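Local coordinates for protein putative TRAP PERIPLASMIC SOLUTE BINDING PROTEIN (Haemophilus influenzae, PDB 4PBQ) that binds L-gulonate and, as a TRAP periplasmic solute-binding protein, probably delivers it to a membrane transporter for uptake, at residues D35-H40 with E263-L268; H57-R62 with K245-D250; W103-L108 with N171-D176. All coordinates share one frame; numbering follows the deposited sequence.

Contact 1 (D35-H40 with E263-L268); sequences DIHPSH and EKEWEL
Pro38 lays its ring against Leu268, and this is the apolar part of the contact. Pro38 CB sits 3.8 Å from Leu268 CG, and Leu268 CD2 comes equally near to Pro38 CA, so CG and the CD2 methyl of the leucine rest against CA and CB of the proline. Proline suits the first turn of a helix, where it has no N-H to offer and none is needed; its other neighbours include Met210 of helix 209-214.

Glu265 adds a contact between its methylene and the backbone of Ser39. Its chain bends at chi2 (-88°), so that CG rests 3.7 Å from Ser39 CA, and OE2 stays close to N and CB of the serine without a hydrogen bond to them. OE1 is held by the backbone N of Met143, which would limit rotation of the group; OE2 lies 4.3 Å from His37 CE1, oblique to that ring.

Polar bonding here stays within the 35-40 segment. His37 is the N-cap of helix 38-54: its ND1 accepts from Ser39 N at 3.2 Å, the donor nitrogen lying 30° out of the ring plane, and ND1 and Ser39 OG are hydrogen-bonded at 2.8 Å. The Ser39 hydroxyl is brought to ND1 by a chi1 of 62°, and the small side chain leaves room for helix 248-281 to approach.

With the cap self-contained and OE1 of Glu265 engaged by Met143, the two helices join here mainly by van der Waals packing, with no polar bond between the two segments, while the buried carboxylate near His37 would probably favour some positive character on that ring.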
# COMPACT_ATOMS: atom_id res chain seq x y z
N ASP A 35 8.88 -12.30 -1.28
CA ASP A 35 8.26 -13.57 -0.90
C ASP A 35 8.27 -13.85 0.59
O ASP A 35 7.66 -14.84 1.03
CB ASP A 35 8.84 -14.72 -1.70
CG ASP A 35 10.30 -15.02 -1.39
OD1 ASP A 35 10.94 -14.40 -0.53
OD2 ASP A 35 10.83 -15.95 -2.02
N ILE A 36 8.92 -13.01 1.38
CA ILE A 36 8.82 -13.15 2.83
C ILE A 36 8.03 -12.01 3.47
O ILE A 36 7.94 -11.91 4.70
CB ILE A 36 10.19 -13.35 3.52
CG1 ILE A 36 11.19 -12.28 3.14
CG2 ILE A 36 10.74 -14.73 3.18
CD1 ILE A 36 10.86 -10.92 3.67
N HIS A 37 7.43 -11.16 2.64
CA HIS A 37 6.49 -10.19 3.18
C HIS A 37 5.26 -10.93 3.76
O HIS A 37 4.83 -11.97 3.22
CB HIS A 37 6.06 -9.20 2.06
CG HIS A 37 5.32 -8.01 2.56
ND1 HIS A 37 3.95 -7.96 2.63
CD2 HIS A 37 5.77 -6.82 3.02
CE1 HIS A 37 3.58 -6.79 3.10
NE2 HIS A 37 4.66 -6.08 3.36
N PRO A 38 4.67 -10.40 4.83
CA PRO A 38 3.47 -11.08 5.37
C PRO A 38 2.33 -11.34 4.38
O PRO A 38 1.63 -12.35 4.49
CB PRO A 38 3.01 -10.13 6.49
CG PRO A 38 4.32 -9.57 7.01
CD PRO A 38 5.13 -9.33 5.73
N SER A 39 2.11 -10.44 3.44
CA SER A 39 1.13 -10.67 2.38
C SER A 39 1.43 -11.95 1.59
O SER A 39 0.52 -12.72 1.28
CB SER A 39 1.03 -9.45 1.43
OG SER A 39 2.26 -9.20 0.78
N HIS A 40 2.70 -12.20 1.29
CA HIS A 40 3.03 -13.37 0.49
C HIS A 40 2.84 -14.62 1.31
O HIS A 40 2.29 -15.60 0.82
CB HIS A 40 4.47 -13.35 -0.01
CG HIS A 40 4.74 -14.41 -1.02
ND1 HIS A 40 4.44 -14.26 -2.35
CD2 HIS A 40 5.26 -15.65 -0.90
CE1 HIS A 40 4.75 -15.36 -3.01
NE2 HIS A 40 5.25 -16.22 -2.15
N GLU A 263 -7.66 -11.63 7.82
CA GLU A 263 -7.47 -11.70 9.26
C GLU A 263 -6.03 -12.06 9.58
O GLU A 263 -5.40 -11.45 10.43
CB GLU A 263 -8.39 -12.76 9.89
CG GLU A 263 -8.03 -13.12 11.33
CD GLU A 263 -8.62 -14.47 11.79
OE1 GLU A 263 -9.50 -15.02 11.08
OE2 GLU A 263 -8.19 -14.98 12.85
N LYS A 264 -5.51 -13.07 8.89
CA LYS A 264 -4.17 -13.58 9.20
C LYS A 264 -3.09 -12.60 8.76
O LYS A 264 -2.03 -12.49 9.43
CB LYS A 264 -3.95 -14.95 8.53
CG LYS A 264 -4.86 -16.03 9.11
CD LYS A 264 -4.48 -16.37 10.54
CE LYS A 264 -5.13 -17.66 10.98
NZ LYS A 264 -5.67 -17.58 12.36
N GLU A 265 -3.32 -11.91 7.64
CA GLU A 265 -2.33 -10.98 7.12
C GLU A 265 -2.20 -9.73 8.02
O GLU A 265 -1.09 -9.29 8.27
CB GLU A 265 -2.62 -10.54 5.69
CG GLU A 265 -1.41 -9.86 5.01
CD GLU A 265 -1.31 -8.36 5.22
OE1 GLU A 265 -2.32 -7.77 5.65
OE2 GLU A 265 -0.23 -7.77 4.94
N TRP A 266 -3.31 -9.19 8.48
CA TRP A 266 -3.26 -8.07 9.43
C TRP A 266 -2.48 -8.47 10.67
O TRP A 266 -1.58 -7.76 11.09
CB TRP A 266 -4.65 -7.57 9.82
CG TRP A 266 -5.20 -6.59 8.82
CD1 TRP A 266 -6.00 -6.88 7.74
CD2 TRP A 266 -4.96 -5.16 8.76
NE1 TRP A 266 -6.26 -5.73 7.02
CE2 TRP A 266 -5.66 -4.67 7.64
CE3 TRP A 266 -4.24 -4.26 9.57
CZ2 TRP A 266 -5.64 -3.32 7.28
CZ3 TRP A 266 -4.23 -2.92 9.21
CH2 TRP A 266 -4.93 -2.46 8.08
N GLU A 267 -2.83 -9.61 11.26
CA GLU A 267 -2.15 -10.11 12.44
C GLU A 267 -0.65 -10.28 12.21
O GLU A 267 0.18 -9.83 13.02
CB GLU A 267 -2.79 -11.45 12.86
CG GLU A 267 -2.16 -12.13 14.05
CD GLU A 267 -2.92 -13.37 14.49
OE1 GLU A 267 -3.08 -14.30 13.68
OE2 GLU A 267 -3.36 -13.40 15.66
N LEU A 268 -0.28 -10.96 11.12
CA LEU A 268 1.11 -11.21 10.81
C LEU A 268 1.87 -9.91 10.48
O LEU A 268 3.03 -9.73 10.86
CB LEU A 268 1.21 -12.20 9.64
CG LEU A 268 2.64 -12.61 9.31
CD1 LEU A 268 3.33 -13.26 10.50
CD2 LEU A 268 2.68 -13.57 8.11

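Contact 2 (H57-R62 with K245-D250); sequences HKYEIR and KIPKED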
# COMPACT_ATOMS: atom_id res chain seq x y z
N HIS A 57 -9.06 -28.79 -6.23
CA HIS A 57 -7.98 -28.40 -7.13
C HIS A 57 -8.44 -27.94 -8.53
O HIS A 57 -7.68 -28.01 -9.50
CB HIS A 57 -6.99 -29.56 -7.21
CG HIS A 57 -6.25 -29.78 -5.93
ND1 HIS A 57 -6.68 -30.68 -4.97
CD2 HIS A 57 -5.13 -29.20 -5.43
CE1 HIS A 57 -5.85 -30.65 -3.94
NE2 HIS A 57 -4.90 -29.76 -4.20
N LYS A 58 -9.65 -27.41 -8.60
CA LYS A 58 -10.23 -26.88 -9.85
C LYS A 58 -9.60 -25.54 -10.22
O LYS A 58 -9.63 -25.13 -11.39
CB LYS A 58 -11.72 -26.67 -9.63
CG LYS A 58 -12.46 -26.05 -10.80
CD LYS A 58 -13.95 -25.99 -10.51
CE LYS A 58 -14.74 -25.34 -11.64
NZ LYS A 58 -16.21 -25.40 -11.37
N TYR A 59 -9.07 -24.86 -9.21
CA TYR A 59 -8.34 -23.60 -9.40
C TYR A 59 -6.95 -23.75 -8.85
O TYR A 59 -6.75 -24.36 -7.80
CB TYR A 59 -9.04 -22.40 -8.71
CG TYR A 59 -10.45 -22.26 -9.15
CD1 TYR A 59 -11.45 -22.98 -8.54
CD2 TYR A 59 -10.79 -21.44 -10.22
CE1 TYR A 59 -12.76 -22.90 -8.96
CE2 TYR A 59 -12.11 -21.35 -10.65
CZ TYR A 59 -13.09 -22.08 -10.00
OH TYR A 59 -14.40 -22.00 -10.43
N GLU A 60 -5.98 -23.16 -9.53
CA GLU A 60 -4.62 -23.07 -9.02
C GLU A 60 -4.26 -21.61 -8.92
O GLU A 60 -4.47 -20.89 -9.89
CB GLU A 60 -3.65 -23.76 -9.99
CG GLU A 60 -2.21 -23.61 -9.58
CD GLU A 60 -1.27 -24.47 -10.41
OE1 GLU A 60 -0.70 -23.96 -11.40
OE2 GLU A 60 -1.10 -25.66 -10.06
N ILE A 61 -3.80 -21.18 -7.75
CA ILE A 61 -3.43 -19.79 -7.53
C ILE A 61 -1.90 -19.71 -7.56
O ILE A 61 -1.24 -20.09 -6.59
CB ILE A 61 -3.94 -19.26 -6.18
CG1 ILE A 61 -5.43 -19.60 -5.97
CG2 ILE A 61 -3.67 -17.76 -6.07
CD1 ILE A 61 -6.41 -19.04 -7.01
N ARG A 62 -1.35 -19.31 -8.71
CA ARG A 62 0.12 -19.29 -8.88
C ARG A 62 0.65 -17.91 -8.44
O ARG A 62 0.28 -16.91 -9.01
CB ARG A 62 0.51 -19.56 -10.34
CG ARG A 62 0.03 -20.92 -10.84
CD ARG A 62 0.75 -21.31 -12.12
NE ARG A 62 2.13 -21.72 -11.85
CZ ARG A 62 3.09 -21.75 -12.77
NH1 ARG A 62 4.32 -22.14 -12.44
NH2 ARG A 62 2.83 -21.40 -14.02
N LYS A 245 -16.29 -15.88 -14.63
CA LYS A 245 -16.25 -17.26 -15.11
C LYS A 245 -16.39 -18.24 -13.95
O LYS A 245 -16.48 -19.47 -14.16
CB LYS A 245 -14.91 -17.50 -15.81
CG LYS A 245 -14.71 -16.71 -17.11
CD LYS A 245 -13.26 -16.93 -17.61
CE LYS A 245 -12.91 -16.04 -18.78
NZ LYS A 245 -13.73 -16.33 -19.98
N ILE A 246 -16.45 -17.70 -12.73
CA ILE A 246 -16.48 -18.51 -11.53
C ILE A 246 -17.89 -18.51 -10.98
O ILE A 246 -18.43 -17.46 -10.63
CB ILE A 246 -15.50 -17.96 -10.49
CG1 ILE A 246 -14.07 -18.00 -11.02
CG2 ILE A 246 -15.59 -18.75 -9.19
CD1 ILE A 246 -13.06 -17.41 -10.08
N PRO A 247 -18.50 -19.69 -10.84
CA PRO A 247 -19.87 -19.69 -10.33
C PRO A 247 -19.91 -19.26 -8.88
O PRO A 247 -18.92 -19.39 -8.15
CB PRO A 247 -20.32 -21.15 -10.47
CG PRO A 247 -19.03 -21.93 -10.52
CD PRO A 247 -18.03 -21.03 -11.21
N LYS A 248 -21.07 -18.79 -8.44
CA LYS A 248 -21.22 -18.32 -7.08
C LYS A 248 -20.78 -19.34 -6.03
O LYS A 248 -20.17 -18.98 -5.02
CB LYS A 248 -22.66 -17.92 -6.82
CG LYS A 248 -22.91 -17.37 -5.44
CD LYS A 248 -22.88 -15.86 -5.47
CE LYS A 248 -23.25 -15.26 -4.14
NZ LYS A 248 -22.85 -13.82 -4.12
N GLU A 249 -21.08 -20.61 -6.25
CA GLU A 249 -20.68 -21.64 -5.27
C GLU A 249 -19.18 -21.60 -5.03
O GLU A 249 -18.71 -21.78 -3.89
CB GLU A 249 -21.02 -23.04 -5.78
CG GLU A 249 -22.44 -23.43 -5.76
CD GLU A 249 -22.60 -24.92 -5.97
OE1 GLU A 249 -21.73 -25.55 -6.65
OE2 GLU A 249 -23.59 -25.46 -5.43
N ASP A 250 -18.42 -21.39 -6.11
CA ASP A 250 -16.96 -21.36 -6.01
C ASP A 250 -16.48 -19.99 -5.49
O ASP A 250 -15.48 -19.92 -4.77
CB ASP A 250 -16.31 -21.66 -7.37
CG ASP A 250 -16.42 -23.12 -7.78
OD1 ASP A 250 -16.77 -23.97 -6.93
OD2 ASP A 250 -16.12 -23.41 -8.96
O HOH W 1 -17.81 -25.68 -8.99
O HOH W 2 -14.81 -21.90 -13.28
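Tyr59 and Lys58 both reach Asp250, and a single carboxylate oxygen, OD2, accepts from both. The phenol is the nearer donor: Tyr59 OH donates a hydrogen bond to Asp250 OD2 at 2.7 Å, arriving on the anti side and 24° out of the carboxylate plane, with ring and carboxylate planes 85° apart. Lys58 NZ adds a salt bridge of 3.1 Å to Asp250 OD2, met nearly along its C-O axis. Every torsion of the lysine chain is extended, from chi1 (177°) outward, and this length lets an exposed residue just before the strand reach the helix. Water 1 accepts from Lys58 NZ at 2.9 Å and donates weakly to Asp250 OD2.

Tyr59 opens strand 59-64 of the solute-binding protein's mixed sheet, which pairs in parallel with strand 25-30 in a beta-alpha-beta unit through helix 38-54. Asp250 lies in the first turn of the long helix 248-281, packed beside that strand, after the N-cap Pro247. A carboxylate suits that end of a helix, where the dipole would tend to stabilise negative charge.

The phenol oxygen also accepts: water 2 donates to Tyr59 OH at 2.9 Å and to Lys245 O at 3.1 Å, linking the ring to the loop before the helix. Ile246 CG1 packs 3.9 Å from Tyr59 CE2 and Pro247 CD stands near the hydroxyl; the aromatic ring of Phe254 meets Tyr59 edge-to-face.

Contact 3 (W103-L108 with N171-D176); sequences WEWPYL and NSLFVD. With 2UF (L-gulonate), chain D.
Asn171 and Glu104 meet at one hydroxyl of L-gulonate, O1, with Asn171 ND2 lying 3.8 Å from Glu104 OE1 and water 3 bridging them. ND2 donates to ligand O1 at 2.9 Å and to the water, which in turn donates to OE1. OD1 of Asn171 caps helix 172-180 by accepting from Leu173 N, which lies above the carbonyl plane. An asparagine, donor and acceptor in one group, can thus join helix start to sugar.

Leu173 follows, its CG anti to the backbone N (chi1 168°), directing CD2 to within 3.5 Å of Glu104 O. The same methyl of this branched side chain meets Trp105 CD1 at the edge of the indole, whose ring is stacked with Phe309.

Phe174 completes the run: its flat ring offers rim C-H groups to the carboxylate, CE1 being 3.4 Å from Glu104 OE1 and also close to ligand O1. The glutamate accepts from two ligand hydroxyls, O1 to OE1 at 2.7 Å and O2 to OE2 at 2.6 Å, while Ser232 also bonds OE2.

Together with Arg147, Arg167, Glu72 and others, Glu104, Asn171 and Phe174 form the ligand pocket of a family 7 (TRAP) solute-binding protein, here gripping the hydroxyl end of L-gulonate.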
# COMPACT_ATOMS: atom_id res chain seq x y z
N TRP A 103 -7.67 6.21 0.93
CA TRP A 103 -7.12 5.57 2.13
C TRP A 103 -5.72 6.05 2.45
O TRP A 103 -5.29 5.92 3.58
CB TRP A 103 -7.12 4.03 2.01
CG TRP A 103 -8.39 3.54 1.43
CD1 TRP A 103 -8.56 2.91 0.23
CD2 TRP A 103 -9.70 3.67 2.00
NE1 TRP A 103 -9.90 2.65 0.02
CE2 TRP A 103 -10.61 3.11 1.10
CE3 TRP A 103 -10.19 4.22 3.20
CZ2 TRP A 103 -11.97 3.08 1.35
CZ3 TRP A 103 -11.55 4.18 3.44
CH2 TRP A 103 -12.42 3.63 2.52
N GLU A 104 -5.01 6.58 1.44
CA GLU A 104 -3.67 7.11 1.58
C GLU A 104 -3.63 8.63 1.81
O GLU A 104 -2.56 9.23 1.84
CB GLU A 104 -2.82 6.73 0.37
CG GLU A 104 -2.33 5.26 0.43
CD GLU A 104 -1.62 4.79 -0.84
OE1 GLU A 104 -1.90 5.37 -1.93
OE2 GLU A 104 -0.74 3.90 -0.74
N TRP A 105 -4.77 9.27 2.04
CA TRP A 105 -4.74 10.68 2.39
C TRP A 105 -4.00 10.83 3.73
O TRP A 105 -4.18 10.02 4.65
CB TRP A 105 -6.15 11.27 2.44
CG TRP A 105 -6.78 11.41 1.07
CD1 TRP A 105 -6.25 11.01 -0.13
CD2 TRP A 105 -8.07 11.93 0.78
NE1 TRP A 105 -7.14 11.28 -1.15
CE2 TRP A 105 -8.26 11.84 -0.61
CE3 TRP A 105 -9.08 12.49 1.56
CZ2 TRP A 105 -9.42 12.29 -1.23
CZ3 TRP A 105 -10.23 12.94 0.94
CH2 TRP A 105 -10.38 12.85 -0.44
N PRO A 106 -3.17 11.88 3.87
CA PRO A 106 -2.28 11.95 5.05
C PRO A 106 -3.02 12.08 6.38
O PRO A 106 -4.02 12.79 6.49
CB PRO A 106 -1.43 13.20 4.76
CG PRO A 106 -1.39 13.25 3.28
CD PRO A 106 -2.79 12.86 2.84
N TYR A 107 -2.55 11.34 7.38
CA TYR A 107 -3.09 11.43 8.74
C TYR A 107 -4.58 11.04 8.87
O TYR A 107 -5.28 11.47 9.79
CB TYR A 107 -2.74 12.82 9.35
CG TYR A 107 -1.26 13.11 9.23
CD1 TYR A 107 -0.34 12.40 9.98
CD2 TYR A 107 -0.78 14.05 8.32
CE1 TYR A 107 1.05 12.60 9.84
CE2 TYR A 107 0.58 14.26 8.17
CZ TYR A 107 1.50 13.56 8.94
OH TYR A 107 2.86 13.78 8.81
N LEU A 108 -5.04 10.19 7.96
CA LEU A 108 -6.41 9.69 8.00
C LEU A 108 -6.63 8.73 9.17
O LEU A 108 -7.70 8.75 9.79
CB LEU A 108 -6.75 9.01 6.67
CG LEU A 108 -8.21 8.72 6.37
CD1 LEU A 108 -9.03 10.00 6.29
CD2 LEU A 108 -8.30 7.92 5.07
N ASN A 171 1.91 8.21 -8.46
CA ASN A 171 0.65 8.66 -7.91
C ASN A 171 0.82 10.11 -7.49
O ASN A 171 1.61 10.41 -6.62
CB ASN A 171 0.28 7.78 -6.72
CG ASN A 171 -1.01 8.21 -6.05
OD1 ASN A 171 -1.52 9.31 -6.24
ND2 ASN A 171 -1.54 7.32 -5.22
N SER A 172 0.14 11.02 -8.20
CA SER A 172 0.35 12.46 -7.96
C SER A 172 -0.03 12.90 -6.55
O SER A 172 0.41 13.97 -6.09
CB SER A 172 -0.42 13.27 -9.01
OG SER A 172 -1.81 13.04 -8.85
N LEU A 173 -0.81 12.10 -5.82
CA LEU A 173 -1.09 12.45 -4.42
C LEU A 173 0.24 12.60 -3.64
O LEU A 173 0.41 13.46 -2.78
CB LEU A 173 -1.92 11.35 -3.73
CG LEU A 173 -2.01 11.51 -2.22
CD1 LEU A 173 -2.75 12.79 -1.90
CD2 LEU A 173 -2.68 10.31 -1.53
N PHE A 174 1.19 11.73 -3.95
CA PHE A 174 2.43 11.69 -3.23
C PHE A 174 3.37 12.80 -3.70
O PHE A 174 4.15 13.35 -2.91
CB PHE A 174 3.10 10.32 -3.41
CG PHE A 174 2.43 9.23 -2.63
CD1 PHE A 174 1.23 8.64 -3.08
CD2 PHE A 174 2.99 8.77 -1.46
CE1 PHE A 174 0.63 7.62 -2.36
CE2 PHE A 174 2.40 7.74 -0.74
CZ PHE A 174 1.21 7.19 -1.18
N VAL A 175 3.27 13.14 -4.99
CA VAL A 175 3.96 14.30 -5.51
C VAL A 175 3.46 15.53 -4.75
O VAL A 175 4.25 16.36 -4.28
CB VAL A 175 3.77 14.49 -7.03
CG1 VAL A 175 4.54 15.70 -7.50
CG2 VAL A 175 4.24 13.25 -7.81
N ASP A 176 2.14 15.71 -4.67
CA ASP A 176 1.56 16.86 -3.96
C ASP A 176 1.91 16.88 -2.46
O ASP A 176 2.21 17.94 -1.89
CB ASP A 176 0.05 16.89 -4.17
CG ASP A 176 -0.33 17.15 -5.61
OD1 ASP A 176 0.50 17.67 -6.42
OD2 ASP A 176 -1.50 16.86 -5.93
O6A 2UF D . 5.96 1.91 -5.11
C6 2UF D . 5.59 2.26 -3.98
O6B 2UF D . 6.21 3.02 -3.23
C5 2UF D . 4.27 1.66 -3.46
O5 2UF D . 4.32 1.61 -2.05
C4 2UF D . 3.06 2.52 -3.90
O4 2UF D . 2.93 2.47 -5.33
C3 2UF D . 1.78 2.01 -3.21
O3 2UF D . 1.60 0.56 -3.36
C2 2UF D . 0.52 2.71 -3.76
O2 2UF D . -0.50 2.41 -2.83
C1 2UF D . 0.69 4.26 -3.80
O1 2UF D . -0.57 4.83 -4.17
O HOH W 3 -3.64 7.18 -3.12

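From the N terminus, the chain first sets down residues 35-40, the start of helix 38-54, and then residues 57-62, the start of strand 59-64 with the loop before it. Residues 103-108 and 171-176 come next and close contact 3 over 62 intervening residues. Only after this does helix 248-281 arrive: the loop and first turn at 245-250 close contact 2, and the helix's middle closes contact 1. The loops are therefore nested, contact 3 inside contact 2 and contact 2 inside contact 1, without crossing. Contacts 1 and 2 tie one helix to successive elements, their centres 22 Å apart. Contact 3 lies on the opposite side of the chain's centre, joining a loop to helix 172-180 at the ligand.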